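Local coordinates for protein immunomodulatory active chitinase (Trichuris suis, PDB 6G9C) that probably hydrolyses and binds chitin, as a secreted glycosyl hydrolase family 18 enzyme of a parasitic whipworm with immunomodulatory activity, at residues G307-S310 with Y311-C315; P389-S392 with L393-E396. One frame throughout, in Å; residues are numbered along the deposited sequence. Where two conformers were deposited one is given.

Interaction 1 (G307-S310 with Y311-C315); sequences GVIS and YYEVC
Ser310 lies over one face of the Tyr312 ring, its OG 3.2 Å above the plane and over the centre, its CB following in a CH-pi contact 4.1 Å from the ring centroid. Chi1 of 71° sets OG between the backbone N and the carbonyl carbon, and from there the same oxygen also faces the first turn of the helix: Glu313 N donates to Ser310 OG over 3.1 Å. In return, Glu313 reaches back with its extended chain past Ser310 until OE1 takes the hydrogen of Ser310 N at 2.9 Å and 170°. OE1 is met there on its anti side, somewhat out of the carboxylate plane, and Ser310 OG adds a weak bond to it. The bonds Glu313 N to Ser310 OG and Ser310 N to Glu313 OE1 make a capping box, with Ser310 as N-cap, where the short strand 308-310 turns at 80° into the helix beginning at Tyr311; in the barrel enzyme this strand pairs antiparallel with strand 268-281. The carboxylate has further donors, Thr300 OG1 at OE1 and the backbone N of Tyr302 and Leu303 at OE2, which probably stabilise its negative charge in this buried site. Ser310 O is used too, receiving Val314 N at 2.9 Å in the first regular helical bond. Ile309 lays CG1 alongside the glutamate, 3.4 Å from Glu313 OE1, and brings CD1 across Val314 into an apolar contact 3.8 Å from its CG2. Beyond the contact, Tyr302 meets the Tyr312 ring edge-to-face.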
ATOM      1  N   GLY A 307      37.532  -9.391  -4.645  1.00 31.79           N
ATOM      2  CA  GLY A 307      37.169  -9.522  -6.033  1.00 32.53           C
ATOM      3  C   GLY A 307      36.043  -8.623  -6.507  1.00 32.12           C
ATOM      4  O   GLY A 307      35.751  -8.627  -7.709  1.00 29.68           O
ATOM      5  N   VAL A 308      35.382  -7.871  -5.618  1.00 28.86           N
ATOM      6  CA  VAL A 308      34.276  -7.005  -6.012  0.50 27.34           C
ATOM      7  C   VAL A 308      34.448  -5.636  -5.358  1.00 27.69           C
ATOM      8  O   VAL A 308      35.123  -5.486  -4.336  1.00 29.53           O
ATOM      9  CB  VAL A 308      32.896  -7.620  -5.660  0.50 30.99           C
ATOM     10  CG1 VAL A 308      32.786  -7.898  -4.183  0.50 36.79           C
ATOM     11  CG2 VAL A 308      31.759  -6.723  -6.114  0.50 29.83           C
ATOM     12  N   ILE A 309      33.830  -4.627  -5.976  1.00 25.38           N
ATOM     13  CA  ILE A 309      33.874  -3.244  -5.501  1.00 27.28           C
ATOM     14  C   ILE A 309      32.572  -2.590  -5.930  1.00 26.02           C
ATOM     15  O   ILE A 309      31.997  -2.947  -6.962  1.00 25.64           O
ATOM     16  CB  ILE A 309      35.100  -2.477  -6.058  1.00 29.66           C
ATOM     17  CG1 ILE A 309      35.247  -1.086  -5.399  1.00 24.71           C
ATOM     18  CG2 ILE A 309      34.991  -2.304  -7.583  1.00 26.51           C
ATOM     19  CD1 ILE A 309      36.645  -0.433  -5.616  1.00 26.00           C
ATOM     20  N   SER A 310      32.093  -1.638  -5.131  1.00 27.52           N
ATOM     21  CA  SER A 310      30.915  -0.872  -5.517  1.00 30.72           C
ATOM     22  C   SER A 310      31.325   0.411  -6.240  1.00 30.89           C
ATOM     23  O   SER A 310      32.447   0.895  -6.102  1.00 30.07           O
ATOM     24  CB  SER A 310      30.079  -0.511  -4.293  1.00 27.74           C
ATOM     25  OG  SER A 310      30.773   0.467  -3.518  1.00 29.65           O
ATOM     26  N   TYR A 311      30.385   0.975  -7.003  1.00 25.99           N
ATOM     27  CA  TYR A 311      30.672   2.243  -7.663  1.00 28.86           C
ATOM     28  C   TYR A 311      31.066   3.320  -6.654  1.00 30.74           C
ATOM     29  O   TYR A 311      32.010   4.090  -6.886  1.00 28.28           O
ATOM     30  CB  TYR A 311      29.475   2.707  -8.500  1.00 25.83           C
ATOM     31  CG  TYR A 311      29.719   4.072  -9.081  1.00 27.26           C
ATOM     32  CD1 TYR A 311      30.697   4.270 -10.041  1.00 27.45           C
ATOM     33  CD2 TYR A 311      29.008   5.182  -8.639  1.00 28.70           C
ATOM     34  CE1 TYR A 311      30.963   5.550 -10.554  1.00 28.45           C
ATOM     35  CE2 TYR A 311      29.261   6.437  -9.149  1.00 30.08           C
ATOM     36  CZ  TYR A 311      30.232   6.615 -10.113  1.00 31.06           C
ATOM     37  OH  TYR A 311      30.489   7.873 -10.630  1.00 37.28           O
ATOM     38  N   TYR A 312      30.367   3.402  -5.521  1.00 27.76           N
ATOM     39  CA  TYR A 312      30.736   4.464  -4.589  1.00 28.82           C
ATOM     40  C   TYR A 312      32.114   4.214  -3.971  1.00 29.63           C
ATOM     41  O   TYR A 312      32.811   5.168  -3.603  1.00 30.30           O
ATOM     42  CB  TYR A 312      29.647   4.647  -3.522  1.00 32.89           C
ATOM     43  CG  TYR A 312      29.385   3.490  -2.572  1.00 31.56           C
ATOM     44  CD1 TYR A 312      30.192   3.282  -1.449  1.00 31.11           C
ATOM     45  CD2 TYR A 312      28.292   2.636  -2.763  1.00 31.11           C
ATOM     46  CE1 TYR A 312      29.932   2.240  -0.558  1.00 35.20           C
ATOM     47  CE2 TYR A 312      28.030   1.597  -1.877  1.00 29.15           C
ATOM     48  CZ  TYR A 312      28.848   1.402  -0.779  1.00 32.82           C
ATOM     49  OH  TYR A 312      28.588   0.363   0.105  1.00 29.19           O
ATOM     50  N   GLU A 313      32.533   2.952  -3.868  1.00 29.52           N
ATOM     51  CA  GLU A 313      33.883   2.657  -3.400  1.00 30.06           C
ATOM     52  C   GLU A 313      34.921   3.033  -4.451  1.00 34.70           C
ATOM     53  O   GLU A 313      36.027   3.470  -4.111  1.00 34.73           O
ATOM     54  CB  GLU A 313      34.002   1.176  -3.041  1.00 29.80           C
ATOM     55  CG  GLU A 313      33.502   0.813  -1.656  1.00 29.55           C
ATOM     56  CD  GLU A 313      33.412  -0.693  -1.476  1.00 35.21           C
ATOM     57  OE1 GLU A 313      33.411  -1.403  -2.503  1.00 32.68           O
ATOM     58  OE2 GLU A 313      33.350  -1.163  -0.321  1.00 36.47           O
ATOM     59  N   VAL A 314      34.591   2.850  -5.734  1.00 32.00           N
ATOM     60  CA  VAL A 314      35.453   3.369  -6.797  1.00 28.50           C
ATOM     61  C   VAL A 314      35.607   4.878  -6.652  1.00 30.20           C
ATOM     62  O   VAL A 314      36.711   5.422  -6.787  1.00 31.97           O
ATOM     63  CB  VAL A 314      34.897   2.996  -8.185  1.00 29.74           C
ATOM     64  CG1 VAL A 314      35.629   3.801  -9.283  1.00 28.64           C
ATOM     65  CG2 VAL A 314      34.991   1.470  -8.420  1.00 24.66           C
ATOM     66  N   CYS A 315      34.507   5.580  -6.372  1.00 29.52           N
ATOM     67  CA  CYS A 315      34.601   7.022  -6.175  1.00 30.68           C
ATOM     68  C   CYS A 315      35.574   7.363  -5.056  1.00 37.10           C
ATOM     69  O   CYS A 315      36.381   8.296  -5.184  1.00 34.92           O
ATOM     70  CB  CYS A 315      33.215   7.588  -5.876  1.00 37.29           C
ATOM     71  SG  CYS A 315      32.226   7.859  -7.351  1.00 40.61           S
TER

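Interaction 2 (P389-S392 with L393-E396); sequences PLIS and LMQE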
ATOM      1  N   PRO A 389      23.867   8.708  -9.148  1.00 34.27           N
ATOM      2  CA  PRO A 389      24.371   9.203 -10.442  1.00 36.03           C
ATOM      3  C   PRO A 389      24.273   8.161 -11.548  1.00 34.22           C
ATOM      4  O   PRO A 389      24.073   8.517 -12.718  1.00 33.92           O
ATOM      5  CB  PRO A 389      25.831   9.572 -10.132  1.00 32.33           C
ATOM      6  CG  PRO A 389      26.193   8.699  -8.962  1.00 32.93           C
ATOM      7  CD  PRO A 389      24.935   8.606  -8.141  1.00 32.39           C
ATOM      8  N   LEU A 390      24.403   6.881 -11.208  1.00 28.01           N
ATOM      9  CA  LEU A 390      24.293   5.830 -12.216  1.00 29.49           C
ATOM     10  C   LEU A 390      22.835   5.493 -12.523  1.00 31.03           C
ATOM     11  O   LEU A 390      22.408   5.534 -13.682  1.00 30.41           O
ATOM     12  CB  LEU A 390      25.026   4.564 -11.754  1.00 29.85           C
ATOM     13  CG  LEU A 390      26.513   4.699 -11.429  1.00 32.78           C
ATOM     14  CD1 LEU A 390      27.163   3.330 -11.324  1.00 31.56           C
ATOM     15  CD2 LEU A 390      27.194   5.538 -12.479  1.00 35.10           C
ATOM     16  N   ILE A 391      22.056   5.159 -11.494  1.00 27.07           N
ATOM     17  CA  ILE A 391      20.730   4.593 -11.739  1.00 32.02           C
ATOM     18  C   ILE A 391      19.761   5.645 -12.284  1.00 30.51           C
ATOM     19  O   ILE A 391      18.869   5.315 -13.079  1.00 31.83           O
ATOM     20  CB  ILE A 391      20.227   3.907 -10.452  1.00 28.48           C
ATOM     21  CG1 ILE A 391      21.185   2.772 -10.085  1.00 27.71           C
ATOM     22  CG2 ILE A 391      18.826   3.321 -10.639  1.00 25.38           C
ATOM     23  CD1 ILE A 391      20.901   2.138  -8.758  1.00 27.38           C
ATOM     24  N   SER A 392      19.941   6.928 -11.918  1.00 29.75           N
ATOM     25  CA  SER A 392      19.112   8.002 -12.469  1.00 31.43           C
ATOM     26  C   SER A 392      19.109   8.032 -13.989  1.00 34.59           C
ATOM     27  O   SER A 392      18.168   8.576 -14.581  1.00 35.87           O
ATOM     28  CB  SER A 392      19.593   9.388 -11.990  1.00 37.24           C
ATOM     29  OG  SER A 392      19.583   9.478 -10.583  1.00 47.46           O
ATOM     30  N   LEU A 393      20.157   7.499 -14.628  1.00 32.52           N
ATOM     31  CA  LEU A 393      20.263   7.574 -16.083  1.00 34.82           C
ATOM     32  C   LEU A 393      19.155   6.802 -16.786  1.00 35.74           C
ATOM     33  O   LEU A 393      18.854   7.099 -17.945  1.00 34.83           O
ATOM     34  CB  LEU A 393      21.630   7.048 -16.536  1.00 31.09           C
ATOM     35  CG  LEU A 393      22.801   7.969 -16.140  1.00 33.73           C
ATOM     36  CD1 LEU A 393      24.142   7.302 -16.401  1.00 34.58           C
ATOM     37  CD2 LEU A 393      22.711   9.285 -16.870  1.00 33.73           C
ATOM     38  N   MET A 394      18.570   5.793 -16.131  1.00 32.78           N
ATOM     39  CA  MET A 394      17.473   5.053 -16.750  1.00 32.69           C
ATOM     40  C   MET A 394      16.267   5.962 -16.980  1.00 31.82           C
ATOM     41  O   MET A 394      15.803   6.133 -18.114  1.00 37.38           O
ATOM     42  CB  MET A 394      17.087   3.845 -15.886  1.00 30.13           C
ATOM     43  CG  MET A 394      18.117   2.730 -15.871  1.00 30.85           C
ATOM     44  SD  MET A 394      17.413   1.161 -15.296  1.00 31.08           S
ATOM     45  CE  MET A 394      16.908   1.587 -13.639  1.00 28.34           C
ATOM     46  N   GLN A 395      15.762   6.574 -15.907  1.00 35.93           N
ATOM     47  CA  GLN A 395      14.676   7.543 -16.035  1.00 40.72           C
ATOM     48  C   GLN A 395      15.038   8.675 -16.993  1.00 43.31           C
ATOM     49  O   GLN A 395      14.220   9.085 -17.825  1.00 42.11           O
ATOM     50  CB  GLN A 395      14.340   8.106 -14.657  1.00 43.26           C
ATOM     51  CG  GLN A 395      12.880   8.268 -14.376  1.00 58.97           C
ATOM     52  CD  GLN A 395      12.245   9.304 -15.246  1.00 72.79           C
ATOM     53  OE1 GLN A 395      12.869  10.309 -15.586  1.00 78.86           O
ATOM     54  NE2 GLN A 395      10.990   9.074 -15.620  1.00 80.50           N
ATOM     55  N   GLU A 396      16.262   9.200 -16.887  1.00 38.97           N
ATOM     56  CA  GLU A 396      16.604  10.408 -17.636  1.00 44.40           C
ATOM     57  C   GLU A 396      16.666  10.148 -19.129  1.00 47.26           C
ATOM     58  O   GLU A 396      16.326  11.033 -19.919  1.00 46.04           O
ATOM     59  CB  GLU A 396      17.940  10.971 -17.168  1.00 38.65           C
ATOM     60  CG  GLU A 396      17.894  11.618 -15.810  1.00 48.66           C
ATOM     61  CD  GLU A 396      19.278  11.917 -15.276  1.00 53.59           C
ATOM     62  OE1 GLU A 396      20.230  11.974 -16.087  1.00 55.97           O
ATOM     63  OE2 GLU A 396      19.413  12.088 -14.045  1.00 58.69           O
TER
HETATM   64  O   HOH W   1      16.325   6.066 -13.118  1.00 27.19           O
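Leu393 sits above the carbonyl of Leu390, its N donating to Leu390 O at 3.1 Å and its CB resting close to the same oxygen. This is a helical lead-in that runs into the short helix 392-398, near the end of the modelled chain, packed against helix 347-360 and strands 34-40 and 364-368 of the TIM barrel of the glycosyl hydrolase 18 family. The turn opens with i to i+3 bonds: Met394 N reaches Ile391 O in the same way, again 3.1 Å, and in both pairs the donor stands nearly 50° out of the carbonyl plane. Ordinary alpha-helical spacing arrives with Glu396 N, which meets Ser392 O at 3.1 Å within the carbonyl plane. Between these two patterns Gln395 N would be left 4.4 Å from Ile391 O, and a water fills the place: it accepts from Gln395 N at 2.9 Å and donates to Ile391 O, which thus carries two hydrogens. Upstream, the carboxylate of Asp373 takes the amides of Leu390 and Ile391, OD1 from Leu390 N and OD2 from Ile391 N. Ser392 OG, beside its own backbone N, is bonded back to Tyr388 O. Among the apolar groups, Met394 and Ile391 lie side by side, pointing the same way, and touch strands 34-40 and 364-368; the bend at chi3 (-62°) brings Met394 CE to 4.0 Å from Ile391 CG2. Glu396, its chain extended beyond CG, lies along the turn with CG 3.3 Å from Ser392 O, and its OE2 forms a salt bridge with Lys386 NZ while resting 3.4 Å from Ser392 CB.

How the interactions relate
Both contacts are helix starts, made by different means: side-chain acceptors take the backbone N-H groups of Ser310 and Glu313 in 307-315, whereas in 389-396 backbone carbonyls, a water and Asp373 do so. Interaction 1 comes first in the chain, and the two centres are about 18 Å apart, yet their side chains meet. Tyr311 CG packs 3.5 Å from Leu390 CD1, and Tyr311 CE2 lies 3.8 Å from Pro389 CG. Asp373 and His383 bridge the same junction: Asp373 also touches Tyr311, while His383 is bonded to Tyr311 OH and lies against Pro389. The Cys315-Cys380 disulfide ties helix 311-319 to the loop between strand 364-368 and helix 392-398.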